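Local coordinates for glycine cleavage system H protein 1 (Mycobacterium marinum, PDB 3TZU) that probably shuttles the methylamine group of glycine from the P protein to the T protein of the glycine cleavage system, using a covalently bound lipoyl group, at residues Pro57-Val63 and Gly87-Val92; Ala83-Gly87 and Pro118-Gly122. All blocks are in the same frame, centred on the assembly; numbering follows the deposited sequence.

Contact 1 of 2, residues Pro57-Val63 and Gly87-Val92; sequences PEVGETV and GQIVEV
V63 and G87 form an antiparallel hydrogen-bonded pair in which each main chain donates to the other: V63 N lies 2.8 Å from G87 O, and G87 N lies 2.9 Å from V63 O. One step on, T62 and Q88 make a non-hydrogen-bonded pair, their CA atoms 4.4 Å apart. The pairing then runs into a type II turn spanning E58 to E61, closed by a bond from E61 N to E58 O. Both ends of I89's backbone are used here, I89 N donating to E61 O and I89 O accepting from G60 N at 2.8 Å. G60 occupies the third position of the turn with a positive phi of 104°, where a CB would be jammed against the preceding carbonyl.

The side chain of I89 is the apolar centre. With CG1 anti to its carbonyl carbon (chi1 -55°), CD1 reaches P57 CG at 3.8 Å and V63 CG1 at 4.0 Å, crossing both side chains at about a right angle. Its other branch, CG2, lies against the turn, near E58 O and V59 CA. Farther along the strand, V59 CG2 meets V92 CG2 at 4.0 Å, while V92 CG1 sits close to the carbonyl oxygen of P57. The extended Q88 side chain runs alongside G60, its CG and NE2 near G60 O without a hydrogen bond. Beyond the pair, Q88, V90 and E91 bond through their backbones to strand 114-118, V90 and E91 both facing S115 in a classic beta bulge.

Two main-chain bonds, both to I89, therefore fix the turn to the outermost strand of a sheet in this lipoyl-type domain, and two more join V63 to G87 beyond it. Both backbone polar atoms of the buried I89 are satisfied, and apolar contact with P57 and V63 accompanies these bonds.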
loop_
_atom_site.group_PDB
_atom_site.type_symbol
_atom_site.label_atom_id
_atom_site.label_comp_id
_atom_site.label_asym_id
_atom_site.label_seq_id
_atom_site.Cartn_x
_atom_site.Cartn_y
_atom_site.Cartn_z
ATOM N N PRO A 57 15.694 -11.043 -5.114
ATOM C CA PRO A 57 16.466 -12.258 -4.912
ATOM C C PRO A 57 17.561 -12.397 -5.948
ATOM O O PRO A 57 17.491 -11.786 -7.013
ATOM C CB PRO A 57 15.435 -13.366 -5.105
ATOM C CG PRO A 57 14.343 -12.761 -5.912
ATOM C CD PRO A 57 14.313 -11.316 -5.553
ATOM N N GLU A 58 18.568 -13.202 -5.630
ATOM C CA GLU A 58 19.686 -13.396 -6.543
ATOM C C GLU A 58 19.285 -14.366 -7.637
ATOM O O GLU A 58 18.483 -15.274 -7.416
ATOM C CB GLU A 58 20.891 -13.936 -5.794
ATOM C CG GLU A 58 21.439 -12.966 -4.769
ATOM C CD GLU A 58 21.741 -13.635 -3.432
ATOM O OE1 GLU A 58 21.025 -13.306 -2.441
ATOM O OE2 GLU A 58 22.671 -14.481 -3.376
ATOM N N VAL A 59 19.832 -14.148 -8.825
ATOM C CA VAL A 59 19.747 -15.112 -9.904
ATOM C C VAL A 59 20.302 -16.420 -9.360
ATOM O O VAL A 59 21.426 -16.454 -8.854
ATOM C CB VAL A 59 20.572 -14.653 -11.124
ATOM C CG1 VAL A 59 20.695 -15.767 -12.169
ATOM C CG2 VAL A 59 19.960 -13.398 -11.734
ATOM N N GLY A 60 19.493 -17.474 -9.416
ATOM C CA GLY A 60 19.946 -18.813 -9.016
ATOM C C GLY A 60 19.425 -19.258 -7.665
ATOM O O GLY A 60 19.597 -20.397 -7.276
ATOM N N GLU A 61 18.755 -18.364 -6.959
ATOM C CA GLU A 61 18.186 -18.676 -5.657
ATOM C C GLU A 61 16.895 -19.444 -5.876
ATOM O O GLU A 61 16.248 -19.287 -6.904
ATOM C CB GLU A 61 17.960 -17.374 -4.874
ATOM C CG GLU A 61 17.150 -17.502 -3.579
ATOM C CD GLU A 61 17.179 -16.240 -2.710
ATOM O OE1 GLU A 61 18.233 -15.909 -2.147
ATOM O OE2 GLU A 61 16.136 -15.584 -2.568
ATOM N N THR A 62 16.545 -20.311 -4.936
ATOM C CA THR A 62 15.243 -20.943 -4.938
ATOM C C THR A 62 14.306 -20.182 -3.993
ATOM O O THR A 62 14.616 -20.012 -2.809
ATOM C CB THR A 62 15.332 -22.418 -4.529
ATOM O OG1 THR A 62 16.085 -23.132 -5.517
ATOM C CG2 THR A 62 13.946 -23.038 -4.447
ATOM N N VAL A 63 13.182 -19.693 -4.524
ATOM C CA VAL A 63 12.138 -19.090 -3.684
ATOM C C VAL A 63 10.972 -20.058 -3.553
ATOM O O VAL A 63 10.873 -21.040 -4.319
ATOM C CB VAL A 63 11.661 -17.711 -4.206
ATOM C CG1 VAL A 63 12.870 -16.799 -4.431
ATOM C CG2 VAL A 63 10.812 -17.827 -5.464
ATOM N N GLY A 87 10.114 -21.816 -7.015
ATOM C CA GLY A 87 11.012 -22.111 -8.142
ATOM C C GLY A 87 12.382 -21.456 -8.087
ATOM O O GLY A 87 12.756 -20.872 -7.073
ATOM N N GLN A 88 13.126 -21.554 -9.187
ATOM C CA GLN A 88 14.447 -20.962 -9.270
ATOM C C GLN A 88 14.381 -19.600 -9.955
ATOM O O GLN A 88 13.719 -19.441 -10.977
ATOM C CB GLN A 88 15.396 -21.895 -10.026
ATOM C CG GLN A 88 16.826 -21.807 -9.572
ATOM C CD GLN A 88 17.733 -22.829 -10.250
ATOM O OE1 GLN A 88 17.354 -23.980 -10.477
ATOM N NE2 GLN A 88 18.944 -22.413 -10.557
ATOM N N ILE A 89 15.070 -18.613 -9.396
ATOM C CA ILE A 89 15.192 -17.324 -10.077
ATOM C C ILE A 89 16.175 -17.413 -11.265
ATOM O O ILE A 89 17.309 -17.783 -11.087
ATOM C CB ILE A 89 15.683 -16.219 -9.143
ATOM C CG1 ILE A 89 14.775 -16.102 -7.904
ATOM C CG2 ILE A 89 15.770 -14.909 -9.903
ATOM C CD1 ILE A 89 13.357 -15.678 -8.195
ATOM N N VAL A 90 15.718 -16.979 -12.434
ATOM C CA VAL A 90 16.446 -17.037 -13.701
ATOM C C VAL A 90 16.980 -15.671 -14.160
ATOM O O VAL A 90 18.078 -15.597 -14.699
ATOM C CB VAL A 90 15.536 -17.605 -14.801
ATOM C CG1 VAL A 90 16.259 -17.639 -16.148
ATOM C CG2 VAL A 90 15.097 -18.999 -14.408
ATOM N N GLU A 91 16.200 -14.605 -13.962
ATOM C CA GLU A 91 16.649 -13.238 -14.284
ATOM C C GLU A 91 16.115 -12.236 -13.244
ATOM O O GLU A 91 15.108 -12.505 -12.618
ATOM C CB GLU A 91 16.182 -12.836 -15.706
ATOM C CG GLU A 91 16.970 -11.668 -16.334
ATOM C CD GLU A 91 16.500 -11.261 -17.749
ATOM O OE1 GLU A 91 15.538 -11.887 -18.300
ATOM O OE2 GLU A 91 17.116 -10.297 -18.308
ATOM N N VAL A 92 16.820 -11.120 -13.054
ATOM C CA VAL A 92 16.365 -9.984 -12.241
ATOM C C VAL A 92 16.448 -8.743 -13.114
ATOM O O VAL A 92 17.373 -8.629 -13.926
ATOM C CB VAL A 92 17.212 -9.760 -10.956
ATOM C CG1 VAL A 92 16.991 -10.897 -9.964
ATOM C CG2 VAL A 92 18.704 -9.604 -11.286
#

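Contact 2 of 2, residues Ala83-Gly87 and Pro118-Gly122; sequences APASG and PTAVG. With ACT (acetate ion), chain E.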
loop_
_atom_site.group_PDB
_atom_site.type_symbol
_atom_site.label_atom_id
_atom_site.label_comp_id
_atom_site.label_asym_id
_atom_site.label_seq_id
_atom_site.Cartn_x
_atom_site.Cartn_y
_atom_site.Cartn_z
ATOM N N ALA A 83 6.506 -14.171 -2.874
ATOM C CA ALA A 83 6.615 -14.991 -4.079
ATOM C C ALA A 83 5.264 -15.586 -4.485
ATOM O O ALA A 83 4.650 -16.295 -3.705
ATOM C CB ALA A 83 7.623 -16.118 -3.835
ATOM N N PRO A 84 4.783 -15.277 -5.692
ATOM C CA PRO A 84 3.559 -15.922 -6.153
ATOM C C PRO A 84 3.760 -17.411 -6.497
ATOM O O PRO A 84 2.780 -18.159 -6.586
ATOM C CB PRO A 84 3.210 -15.143 -7.432
ATOM C CG PRO A 84 3.917 -13.857 -7.302
ATOM C CD PRO A 84 5.181 -14.182 -6.584
ATOM N N ALA A 85 5.026 -17.815 -6.671
ATOM C CA ALA A 85 5.367 -19.159 -7.174
ATOM C C ALA A 85 6.646 -19.656 -6.519
ATOM O O ALA A 85 7.538 -18.876 -6.206
ATOM C CB ALA A 85 5.515 -19.123 -8.694
ATOM N N SER A 86 6.702 -20.958 -6.268
ATOM C CA SER A 86 7.941 -21.633 -5.885
ATOM C C SER A 86 8.787 -21.879 -7.144
ATOM O O SER A 86 8.241 -22.128 -8.216
ATOM C CB SER A 86 7.636 -22.980 -5.225
ATOM O OG SER A 86 6.766 -22.840 -4.114
ATOM N N GLY A 87 10.114 -21.816 -7.015
ATOM C CA GLY A 87 11.012 -22.111 -8.142
ATOM C C GLY A 87 12.382 -21.456 -8.087
ATOM O O GLY A 87 12.756 -20.872 -7.073
ATOM N N PRO A 118 9.006 -21.958 -12.601
ATOM C CA PRO A 118 8.173 -22.414 -11.472
ATOM C C PRO A 118 8.093 -23.920 -11.279
ATOM O O PRO A 118 8.073 -24.639 -12.243
ATOM C CB PRO A 118 6.768 -21.870 -11.818
ATOM C CG PRO A 118 6.929 -21.070 -13.067
ATOM C CD PRO A 118 8.178 -21.522 -13.732
ATOM N N THR A 119 8.047 -24.371 -10.030
ATOM C CA THR A 119 7.721 -25.755 -9.697
ATOM C C THR A 119 6.365 -25.831 -9.016
ATOM O O THR A 119 5.814 -26.899 -8.849
ATOM C CB THR A 119 8.773 -26.382 -8.752
ATOM O OG1 THR A 119 8.921 -25.556 -7.589
ATOM C CG2 THR A 119 10.135 -26.550 -9.470
ATOM N N ALA A 120 5.828 -24.680 -8.616
ATOM C CA ALA A 120 4.552 -24.619 -7.944
ATOM C C ALA A 120 4.076 -23.164 -7.916
ATOM O O ALA A 120 4.901 -22.226 -7.983
ATOM C CB ALA A 120 4.679 -25.168 -6.538
ATOM N N VAL A 121 2.762 -22.989 -7.840
ATOM C CA VAL A 121 2.164 -21.678 -7.707
ATOM C C VAL A 121 1.289 -21.651 -6.451
ATOM O O VAL A 121 0.666 -22.633 -6.112
ATOM C CB VAL A 121 1.359 -21.302 -8.990
ATOM C CG1 VAL A 121 2.300 -21.230 -10.191
ATOM C CG2 VAL A 121 0.222 -22.283 -9.270
ATOM N N GLY A 122 1.258 -20.526 -5.750
ATOM C CA GLY A 122 0.289 -20.301 -4.659
ATOM C C GLY A 122 -1.098 -19.927 -5.188
ATOM O O GLY A 122 -1.437 -20.188 -6.354
HETATM C C ACT E . 8.024 -25.050 -1.742
HETATM O O ACT E . 9.049 -24.963 -2.455
HETATM O OXT ACT E . 6.971 -24.538 -2.125
HETATM C CH3 ACT E . 8.026 -25.773 -0.431
#
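A short antiparallel pairing, interrupted by a classic beta bulge, joins S86 and its neighbours in strand 85-86 to A120 and V121 of strand 120-121. Its register is set by A85 opposite V121, a non-hydrogen-bonded pair with CA atoms 4.1 Å apart, followed by S86 opposite A120, a hydrogen-bonded one. S86 N donates to A120 O, and T119 N donates to S86 O at 2.9 Å, placing both T119 and A120 against the one residue S86. This is the bulge, and across it the register shifts by one, bringing G87 opposite P118. At the other end G122 N bonds to P84 O at 2.9 Å.

The H protein has the lipoyl-domain fold, a barrel-sandwich hybrid of beta strands, and this two-stranded sheet lies where each segment turns a corner: the backbone leaves it at G87 for strand 88-92, and enters it past T119 from strand 114-118. The two faces differ in character. On one, A85 CB touches V121 CG1 at 4.1 Å and P118 CB at 4.3 Å, and A85 also packs on I23 of strand 21-23.

On the other, S86 CB and A120 CB approach to 3.9 Å. There a chi1 of -56° holds S86 OG beside its own backbone N, from where it donates to OXT of an acetate at 2.6 Å and also bonds with A65 N. The acetate probably comes from the crystallisation liquor.

How the contacts relate
Contacts 1 and 2 share G87, the corner between strands 85-86 and 88-92, and their centres are 11 Å apart. G87 serves both pairings, so the backbone passes from one to the other without a linker. V63 also bridges them through its side chain: its CG2 packs on A85 O at 3.5 Å and on A83 CB at 4.0 Å. The acetate held by S86 is about 6 Å from the side chain of T62. Both contacts lie away from K76, the predicted lipoylation site, which is unmodified here and sits in the turn between strands 68-74 and 77-82.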